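Local coordinates for protein 2-hydroxyisobutyryl-CoA synthetase (Aquincola tertiaricarbonis, PDB 6HDY) that belongs to the ANL superfamily of AMP-binding enzymes, pairing a large AMP-binding part with a smaller C-terminal domain, at residues I147-M158 and S282-E291; R161-F172 and L188-A197. All coordinates share one frame; numbering follows the deposited sequence.

Overall arrangement
Both contacts are buried, and both belong to the AMP-binding part of the chain, their centres about 14 Å apart. Contact 1 sits nearer the middle of the chain, about 12 Å from its centre against 18 Å for contact 2, and packs helix 141-157 on the segment that carries Phe-284 of the ligand pocket. Contact 2 pairs strands 165-168 and 191-193 and lies within reach of the second subunit. Their chemistry differs accordingly: side chains of His, Met, Pro and Ile dominate the first, whereas seven hydrogen bonds, six of them between backbone atoms, run along the second. Trp-156 joins the two, packing on Pro-162 and Leu-188.

Contact 1 of 2, residues I147-M158 and S282-E291. With 3HL ((3S)-3-hydroxybutanoic acid), chain B; 8LQ ([[(2~{R},3~{S},4~{R},5~{R})-5-(6-aminopurin-9-yl)-3,4-bis(oxidanyl)oxolan-2-yl]methoxy-oxidanyl-phosphoryl] (3~{S})-3-oxidanylbutanoate), chain C.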
# COMPACT_ATOMS: atom_id res chain seq x y z
N ILE A 147 1.35 -5.97 17.52
CA ILE A 147 1.52 -6.70 16.25
C ILE A 147 2.95 -6.50 15.68
O ILE A 147 3.58 -7.48 15.26
CB ILE A 147 0.42 -6.27 15.21
CG1 ILE A 147 -0.99 -6.68 15.70
CG2 ILE A 147 0.74 -6.85 13.80
CD1 ILE A 147 -2.20 -6.00 14.97
N ALA A 148 3.44 -5.24 15.65
CA ALA A 148 4.77 -4.92 15.12
C ALA A 148 5.88 -5.62 15.92
O ALA A 148 6.83 -6.14 15.32
CB ALA A 148 4.99 -3.41 15.13
N ASN A 149 5.75 -5.67 17.25
CA ASN A 149 6.70 -6.33 18.13
C ASN A 149 6.68 -7.83 17.99
O ASN A 149 7.75 -8.44 17.85
CB ASN A 149 6.49 -5.90 19.57
CG ASN A 149 7.07 -4.55 19.84
OD1 ASN A 149 8.23 -4.43 20.19
ND2 ASN A 149 6.28 -3.50 19.64
N ALA A 150 5.47 -8.44 17.98
CA ALA A 150 5.29 -9.88 17.76
C ALA A 150 5.91 -10.25 16.44
O ALA A 150 6.65 -11.21 16.39
CB ALA A 150 3.81 -10.22 17.73
N HIS A 151 5.66 -9.46 15.37
CA HIS A 151 6.18 -9.80 14.04
C HIS A 151 7.68 -9.64 13.92
O HIS A 151 8.27 -10.48 13.26
CB HIS A 151 5.43 -9.02 12.95
CG HIS A 151 4.08 -9.59 12.69
ND1 HIS A 151 3.28 -9.10 11.72
CD2 HIS A 151 3.44 -10.63 13.29
CE1 HIS A 151 2.18 -9.83 11.74
NE2 HIS A 151 2.24 -10.77 12.66
N ALA A 152 8.29 -8.59 14.53
CA ALA A 152 9.76 -8.40 14.53
C ALA A 152 10.44 -9.60 15.19
O ALA A 152 11.47 -10.07 14.70
CB ALA A 152 10.15 -7.13 15.29
N ARG A 153 9.84 -10.10 16.28
CA ARG A 153 10.29 -11.24 17.06
C ARG A 153 10.38 -12.53 16.21
O ARG A 153 11.42 -13.20 16.19
CB ARG A 153 9.37 -11.43 18.27
CG ARG A 153 9.46 -12.78 18.95
CD ARG A 153 8.70 -12.76 20.23
NE ARG A 153 8.61 -14.08 20.83
CZ ARG A 153 7.70 -14.44 21.73
NH1 ARG A 153 6.82 -13.55 22.17
NH2 ARG A 153 7.69 -15.66 22.22
N ILE A 154 9.29 -12.85 15.51
CA ILE A 154 9.14 -14.03 14.65
C ILE A 154 10.01 -13.88 13.38
O ILE A 154 10.55 -14.87 12.91
CB ILE A 154 7.62 -14.23 14.36
CG1 ILE A 154 6.85 -14.55 15.65
CG2 ILE A 154 7.40 -15.32 13.32
CD1 ILE A 154 5.37 -14.22 15.62
N MET A 155 10.16 -12.66 12.83
CA MET A 155 11.01 -12.42 11.65
C MET A 155 12.50 -12.63 12.02
O MET A 155 13.28 -13.12 11.21
CB MET A 155 10.75 -11.01 11.07
CG MET A 155 9.52 -10.94 10.18
SD MET A 155 9.05 -9.23 9.76
CE MET A 155 10.49 -8.72 8.87
N TRP A 156 12.87 -12.27 13.26
CA TRP A 156 14.20 -12.50 13.82
C TRP A 156 14.42 -14.03 13.86
O TRP A 156 15.50 -14.51 13.51
CB TRP A 156 14.32 -11.87 15.22
CG TRP A 156 15.64 -12.14 15.88
CD1 TRP A 156 16.05 -13.30 16.45
CD2 TRP A 156 16.72 -11.21 16.05
NE1 TRP A 156 17.34 -13.19 16.89
CE2 TRP A 156 17.77 -11.91 16.68
CE3 TRP A 156 16.90 -9.86 15.71
CZ2 TRP A 156 18.99 -11.29 17.02
CZ3 TRP A 156 18.11 -9.25 16.03
CH2 TRP A 156 19.14 -9.97 16.67
N GLY A 157 13.36 -14.77 14.21
CA GLY A 157 13.36 -16.23 14.24
C GLY A 157 13.65 -16.88 12.89
O GLY A 157 14.11 -18.03 12.83
N MET A 158 13.37 -16.14 11.79
CA MET A 158 13.62 -16.56 10.41
C MET A 158 15.03 -16.15 9.96
O MET A 158 15.42 -16.39 8.80
CB MET A 158 12.57 -15.98 9.47
CG MET A 158 11.14 -16.31 9.86
SD MET A 158 9.97 -15.53 8.71
CE MET A 158 8.42 -16.40 9.17
N SER A 282 -4.44 -11.01 13.45
CA SER A 282 -3.17 -10.27 13.45
C SER A 282 -2.80 -10.07 14.92
O SER A 282 -3.69 -9.75 15.70
CB SER A 282 -3.28 -8.93 12.75
OG SER A 282 -3.70 -9.11 11.41
N PRO A 283 -1.55 -10.34 15.38
CA PRO A 283 -0.35 -10.77 14.63
C PRO A 283 -0.51 -12.19 14.04
O PRO A 283 -0.48 -13.18 14.76
CB PRO A 283 0.77 -10.63 15.68
CG PRO A 283 0.08 -10.84 17.01
CD PRO A 283 -1.27 -10.18 16.82
N PHE A 284 -0.75 -12.25 12.73
CA PHE A 284 -1.04 -13.49 12.00
C PHE A 284 0.18 -14.42 11.88
O PHE A 284 0.00 -15.59 11.57
CB PHE A 284 -1.65 -13.19 10.61
CG PHE A 284 -0.77 -12.31 9.75
CD1 PHE A 284 0.30 -12.86 9.04
CD2 PHE A 284 -0.99 -10.94 9.68
CE1 PHE A 284 1.14 -12.05 8.28
CE2 PHE A 284 -0.17 -10.14 8.89
CZ PHE A 284 0.89 -10.70 8.20
N MET A 285 1.40 -13.89 12.13
CA MET A 285 2.62 -14.69 12.12
C MET A 285 2.70 -15.58 13.39
O MET A 285 3.71 -16.24 13.59
CB MET A 285 3.88 -13.79 11.96
CG MET A 285 4.01 -13.15 10.60
SD MET A 285 5.48 -12.12 10.34
CE MET A 285 6.71 -13.34 10.26
N ASN A 286 1.62 -15.64 14.21
CA ASN A 286 1.54 -16.49 15.43
C ASN A 286 1.77 -18.00 15.11
O ASN A 286 2.00 -18.82 16.00
CB ASN A 286 0.20 -16.26 16.16
CG ASN A 286 -0.99 -16.82 15.41
OD1 ASN A 286 -1.41 -16.30 14.41
ND2 ASN A 286 -1.52 -17.94 15.86
N VAL A 287 1.67 -18.35 13.84
CA VAL A 287 2.02 -19.66 13.30
C VAL A 287 3.08 -19.35 12.24
O VAL A 287 2.81 -18.54 11.33
CB VAL A 287 0.85 -20.57 12.80
CG1 VAL A 287 -0.01 -21.06 13.96
CG2 VAL A 287 -0.00 -19.88 11.73
N ALA A 288 4.31 -19.83 12.46
CA ALA A 288 5.45 -19.53 11.59
C ALA A 288 6.63 -20.45 11.79
O ALA A 288 7.01 -20.73 12.93
CB ALA A 288 5.92 -18.08 11.78
N GLY A 289 7.26 -20.80 10.68
CA GLY A 289 8.49 -21.59 10.70
C GLY A 289 9.68 -20.73 11.12
O GLY A 289 9.62 -19.49 11.11
N THR A 290 10.76 -21.40 11.57
CA THR A 290 11.97 -20.68 12.01
C THR A 290 13.16 -21.08 11.12
O THR A 290 13.02 -21.98 10.31
CB THR A 290 12.20 -20.86 13.52
OG1 THR A 290 12.65 -22.19 13.75
CG2 THR A 290 10.97 -20.57 14.36
N GLU A 291 14.30 -20.38 11.22
CA GLU A 291 15.47 -20.71 10.41
C GLU A 291 15.90 -22.19 10.50
O GLU A 291 16.22 -22.78 9.47
CB GLU A 291 16.65 -19.77 10.70
CG GLU A 291 17.79 -19.95 9.70
CD GLU A 291 18.97 -19.02 9.88
OE1 GLU A 291 18.98 -18.22 10.84
OE2 GLU A 291 19.89 -19.08 9.03
CA 3HL B . -3.79 -13.78 5.90
CB 3HL B . -4.19 -12.49 6.66
OG1 3HL B . -3.27 -12.13 7.68
CG2 3HL B . -4.30 -11.31 5.74
C 3HL B . -2.47 -14.27 6.44
OA 3HL B . -1.47 -13.60 6.26
OB 3HL B . -2.54 -15.34 7.27
N9 8LQ C . -3.98 -19.11 4.84
C8 8LQ C . -3.33 -18.02 5.29
N7 8LQ C . -2.06 -18.35 5.51
C5 8LQ C . -1.91 -19.65 5.21
C6 8LQ C . -0.85 -20.48 5.19
N6 8LQ C . 0.32 -20.02 5.59
N1 8LQ C . -0.96 -21.77 4.82
C2 8LQ C . -2.20 -22.28 4.39
N3 8LQ C . -3.26 -21.39 4.35
C4 8LQ C . -3.11 -20.11 4.79
CAA 8LQ C . -3.28 -11.83 6.70
CAZ 8LQ C . -2.47 -13.13 6.44
OAE 8LQ C . -1.87 -13.07 5.15
CAL 8LQ C . -3.35 -14.40 6.51
CAS 8LQ C . -4.53 -14.29 5.54
OAC 8LQ C . -4.37 -14.50 4.34
OAQ 8LQ C . -5.73 -13.88 6.11
PBC 8LQ C . -7.13 -13.98 5.35
OAH 8LQ C . -6.99 -13.00 4.11
OAD 8LQ C . -8.28 -13.66 6.21
O5' 8LQ C . -7.21 -15.49 4.89
C5' 8LQ C . -7.03 -16.48 5.90
C4' 8LQ C . -7.11 -17.85 5.28
O4' 8LQ C . -6.07 -17.98 4.27
C3' 8LQ C . -6.76 -18.82 6.33
O3' 8LQ C . -7.95 -19.17 7.10
C2' 8LQ C . -6.24 -19.99 5.48
O2' 8LQ C . -7.35 -20.71 4.82
C1' 8LQ C . -5.42 -19.25 4.45
O HOH W 1 10.54 -17.61 13.01
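A helix-on-loop contact centred on His-151 and Met-285 lays helix 141-157 against the pocket-lining segment 282-291, deep in the AMP-binding part. Met-285 crosses one face of the imidazole: its CG is 3.8 Å and its SD 3.9 Å from the centroid of the His-151 ring, both close to the ring normal, which meets the geometry of a CH-pi and a Met-aromatic contact. Its chain then bends at chi3 (71°), carrying CE in among Ile-154 CG2, Met-155 CG and Met-158 CE. Ile-154 CG2 also presses on Ala-288 CB at 3.5 Å, slightly tighter than usual for two carbons.

The same imidazole accepts a hydrogen bond at His-151 NE2 from Met-285 N (3.3 Å). This bond is nearly straight at the hydrogen, yet the donor stands well out of the ring plane. With ND1 bonded to Gly-180 O, a carbonyl of helix 176-187, the ring is tied on two sides. The CE1 edge of His-151 points at the face of Phe-284 in a T-shaped pair with planes at 69°. The opposite face of Phe-284 borders the ligand site, where (3S)-3-hydroxybutanoic acid and 8LQ are modelled in overlapping positions and so are alternative occupants.

Pro-283, preceded by a cis peptide bond, fits its ring against Ala-150 CB and Ile-147 CG1. At the far end Glu-291 N donates to Gly-157 O (2.9 Å), and a water donates to both Ile-154 O and Gly-289 O.

Since ND1 faces a carbonyl oxygen and NE2 accepts from an amide, the bonding is consistent with a neutral imidazole protonated on ND1. Through its edge-to-face contact with Phe-284, His-151 acts as a second-shell residue behind the ring that borders the ligand site.

Contact 2 of 2, residues R161-F172 and L188-A197; sequences RPGDLVCVAAVF and LRAKAFPFGA
Strands 165-168 and 191-193 are the two ends of a beta-alpha-beta unit completed by helix 176-187, and they lie side by side in the five-stranded parallel sheet, with 191-193 the outermost strand within the chain. Their axes come within 4.7 Å and run 22° apart. Lys-191 N donates to Asp-164 O, Val-166 N to Lys-191 O (3.0 Å), Phe-193 N to Val-166 O (2.8 Å) and Val-168 N to Phe-193 O, the alternation expected of parallel pairing.

Before the strands, Gly-163, in the type II turn from Arg-161 to Asp-164, is gripped twice. Its N donates to Arg-189 O, while its O takes Lys-191 NZ (2.8 Å) on a lone pair; a bend at chi4 (57°) brings that ammonium back to the turn. Lys-191 NZ also bonds Asn-118 O of the second subunit, to which Ala-192 is hydrogen-bonded through its backbone.

Leu-165 CD1 lies against Phe-193 CB on the side shared with Cys-167, whose SG approaches the Phe-193 ring obliquely, 3.7 Å from its CD2. Beyond the strands, Pro-194 centres an inverse gamma turn, and Gly-196 N donates to Val-168 O (2.9 Å). The edge of the Phe-172 ring meets Gly-196 CA, and Phe-172 CZ touches Pro-194 CB at 3.6 Å.

Parallel neighbours linked through an intervening helix are typical of the beta-alpha-beta crossover in alpha/beta sheets, here at the subunit interface.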
# COMPACT_ATOMS: atom_id res chain seq x y z
N ARG A 161 17.41 -9.72 10.06
CA ARG A 161 18.11 -8.87 11.02
C ARG A 161 17.99 -7.38 10.82
O ARG A 161 17.77 -6.95 9.68
CB ARG A 161 19.61 -9.26 11.01
CG ARG A 161 19.92 -10.67 11.53
CD ARG A 161 19.68 -10.80 13.03
NE ARG A 161 19.99 -12.15 13.52
CZ ARG A 161 19.11 -13.13 13.65
NH1 ARG A 161 17.84 -12.95 13.29
NH2 ARG A 161 19.49 -14.31 14.12
N PRO A 162 18.29 -6.55 11.86
CA PRO A 162 18.33 -5.09 11.64
C PRO A 162 19.27 -4.74 10.48
O PRO A 162 20.33 -5.36 10.33
CB PRO A 162 18.89 -4.56 12.97
CG PRO A 162 18.48 -5.56 13.97
CD PRO A 162 18.59 -6.88 13.27
N GLY A 163 18.83 -3.81 9.64
CA GLY A 163 19.60 -3.36 8.50
C GLY A 163 19.37 -4.16 7.24
O GLY A 163 19.78 -3.73 6.17
N ASP A 164 18.75 -5.35 7.36
CA ASP A 164 18.40 -6.15 6.18
C ASP A 164 17.31 -5.45 5.38
O ASP A 164 16.35 -4.92 5.96
CB ASP A 164 17.86 -7.51 6.59
CG ASP A 164 18.89 -8.55 6.96
OD1 ASP A 164 20.11 -8.34 6.66
OD2 ASP A 164 18.49 -9.61 7.48
N LEU A 165 17.44 -5.45 4.06
CA LEU A 165 16.44 -4.89 3.17
C LEU A 165 15.31 -5.94 3.02
O LEU A 165 15.56 -7.07 2.57
CB LEU A 165 17.06 -4.52 1.81
CG LEU A 165 16.07 -3.85 0.83
CD1 LEU A 165 15.87 -2.43 1.17
CD2 LEU A 165 16.57 -3.92 -0.58
N VAL A 166 14.09 -5.56 3.45
CA VAL A 166 12.93 -6.46 3.42
C VAL A 166 11.95 -5.97 2.37
O VAL A 166 11.37 -4.90 2.54
CB VAL A 166 12.25 -6.61 4.81
CG1 VAL A 166 11.05 -7.56 4.73
CG2 VAL A 166 13.25 -7.09 5.86
N CYS A 167 11.77 -6.75 1.30
CA CYS A 167 10.81 -6.39 0.28
C CYS A 167 9.44 -6.91 0.65
O CYS A 167 9.25 -8.13 0.68
CB CYS A 167 11.23 -6.88 -1.10
SG CYS A 167 10.12 -6.34 -2.43
N VAL A 168 8.47 -6.01 0.92
CA VAL A 168 7.07 -6.39 1.21
C VAL A 168 6.29 -6.23 -0.09
O VAL A 168 5.96 -5.12 -0.49
CB VAL A 168 6.45 -5.64 2.43
CG1 VAL A 168 5.04 -6.15 2.73
CG2 VAL A 168 7.33 -5.83 3.66
N ALA A 169 6.08 -7.35 -0.78
CA ALA A 169 5.42 -7.36 -2.08
C ALA A 169 4.05 -8.06 -2.08
O ALA A 169 3.83 -9.05 -2.77
CB ALA A 169 6.36 -7.97 -3.12
N ALA A 170 3.14 -7.52 -1.27
CA ALA A 170 1.73 -7.91 -1.20
C ALA A 170 0.98 -6.58 -1.21
O ALA A 170 1.57 -5.55 -0.87
CB ALA A 170 1.43 -8.71 0.06
N VAL A 171 -0.28 -6.57 -1.69
CA VAL A 171 -1.11 -5.38 -1.84
C VAL A 171 -1.31 -4.66 -0.49
O VAL A 171 -1.58 -5.29 0.53
CB VAL A 171 -2.45 -5.67 -2.60
CG1 VAL A 171 -3.32 -6.70 -1.87
CG2 VAL A 171 -3.25 -4.39 -2.85
N PHE A 172 -1.11 -3.34 -0.48
CA PHE A 172 -1.29 -2.52 0.71
C PHE A 172 -2.64 -1.85 0.59
O PHE A 172 -2.80 -0.87 -0.14
CB PHE A 172 -0.16 -1.50 0.85
CG PHE A 172 1.11 -2.06 1.42
CD1 PHE A 172 1.32 -2.10 2.79
CD2 PHE A 172 2.12 -2.52 0.58
CE1 PHE A 172 2.49 -2.62 3.32
CE2 PHE A 172 3.29 -3.08 1.11
CZ PHE A 172 3.48 -3.10 2.47
N LEU A 188 11.75 -4.37 13.57
CA LEU A 188 13.00 -5.14 13.50
C LEU A 188 14.22 -4.23 13.18
O LEU A 188 15.36 -4.67 13.28
CB LEU A 188 12.86 -6.26 12.44
CG LEU A 188 14.02 -7.27 12.26
CD1 LEU A 188 14.50 -7.86 13.62
CD2 LEU A 188 13.62 -8.35 11.28
N ARG A 189 13.95 -2.96 12.79
CA ARG A 189 14.95 -1.99 12.36
C ARG A 189 15.58 -2.47 11.05
O ARG A 189 16.75 -2.22 10.77
CB ARG A 189 15.98 -1.61 13.46
CG ARG A 189 15.40 -1.33 14.85
CD ARG A 189 14.70 0.01 14.96
NE ARG A 189 13.82 0.09 16.14
CZ ARG A 189 12.52 0.37 16.09
NH1 ARG A 189 11.81 0.44 17.21
NH2 ARG A 189 11.92 0.62 14.92
N ALA A 190 14.79 -3.17 10.23
CA ALA A 190 15.23 -3.61 8.91
C ALA A 190 15.01 -2.39 8.00
O ALA A 190 14.39 -1.43 8.42
CB ALA A 190 14.38 -4.80 8.45
N LYS A 191 15.54 -2.41 6.77
CA LYS A 191 15.24 -1.35 5.80
C LYS A 191 13.92 -1.82 5.14
O LYS A 191 13.93 -2.71 4.28
CB LYS A 191 16.35 -1.23 4.75
CG LYS A 191 17.66 -0.67 5.26
CD LYS A 191 18.73 -0.87 4.20
CE LYS A 191 20.08 -0.38 4.64
NZ LYS A 191 20.54 -1.03 5.90
N ALA A 192 12.76 -1.31 5.63
CA ALA A 192 11.46 -1.77 5.09
C ALA A 192 11.28 -1.25 3.67
O ALA A 192 11.43 -0.05 3.44
CB ALA A 192 10.31 -1.31 5.98
N PHE A 193 11.07 -2.17 2.71
CA PHE A 193 10.87 -1.83 1.30
C PHE A 193 9.42 -2.21 0.88
O PHE A 193 9.19 -3.28 0.28
CB PHE A 193 11.97 -2.51 0.43
CG PHE A 193 11.84 -2.34 -1.06
CD1 PHE A 193 11.32 -1.16 -1.61
CD2 PHE A 193 12.28 -3.33 -1.93
CE1 PHE A 193 11.19 -1.01 -2.99
CE2 PHE A 193 12.19 -3.16 -3.32
CZ PHE A 193 11.64 -2.01 -3.85
N PRO A 194 8.41 -1.35 1.20
CA PRO A 194 7.03 -1.70 0.85
C PRO A 194 6.66 -1.42 -0.60
O PRO A 194 5.98 -0.45 -0.92
CB PRO A 194 6.21 -0.90 1.87
CG PRO A 194 7.03 0.33 2.11
CD PRO A 194 8.47 -0.04 1.88
N PHE A 195 7.12 -2.31 -1.51
CA PHE A 195 6.81 -2.15 -2.93
C PHE A 195 5.33 -2.45 -3.18
O PHE A 195 4.72 -1.81 -4.00
CB PHE A 195 7.73 -3.03 -3.82
CG PHE A 195 7.55 -2.79 -5.30
CD1 PHE A 195 6.60 -3.50 -6.03
CD2 PHE A 195 8.36 -1.88 -5.98
CE1 PHE A 195 6.44 -3.29 -7.41
CE2 PHE A 195 8.17 -1.64 -7.35
CZ PHE A 195 7.21 -2.35 -8.06
N GLY A 196 4.76 -3.41 -2.48
CA GLY A 196 3.35 -3.70 -2.69
C GLY A 196 3.09 -4.58 -3.89
O GLY A 196 4.01 -5.21 -4.41
N ALA A 197 1.82 -4.62 -4.33
CA ALA A 197 1.37 -5.47 -5.44
C ALA A 197 -0.01 -5.00 -5.86
O ALA A 197 -0.58 -4.13 -5.21
CB ALA A 197 1.31 -6.93 -4.98
O HOH W 2 0.24 -2.04 -2.73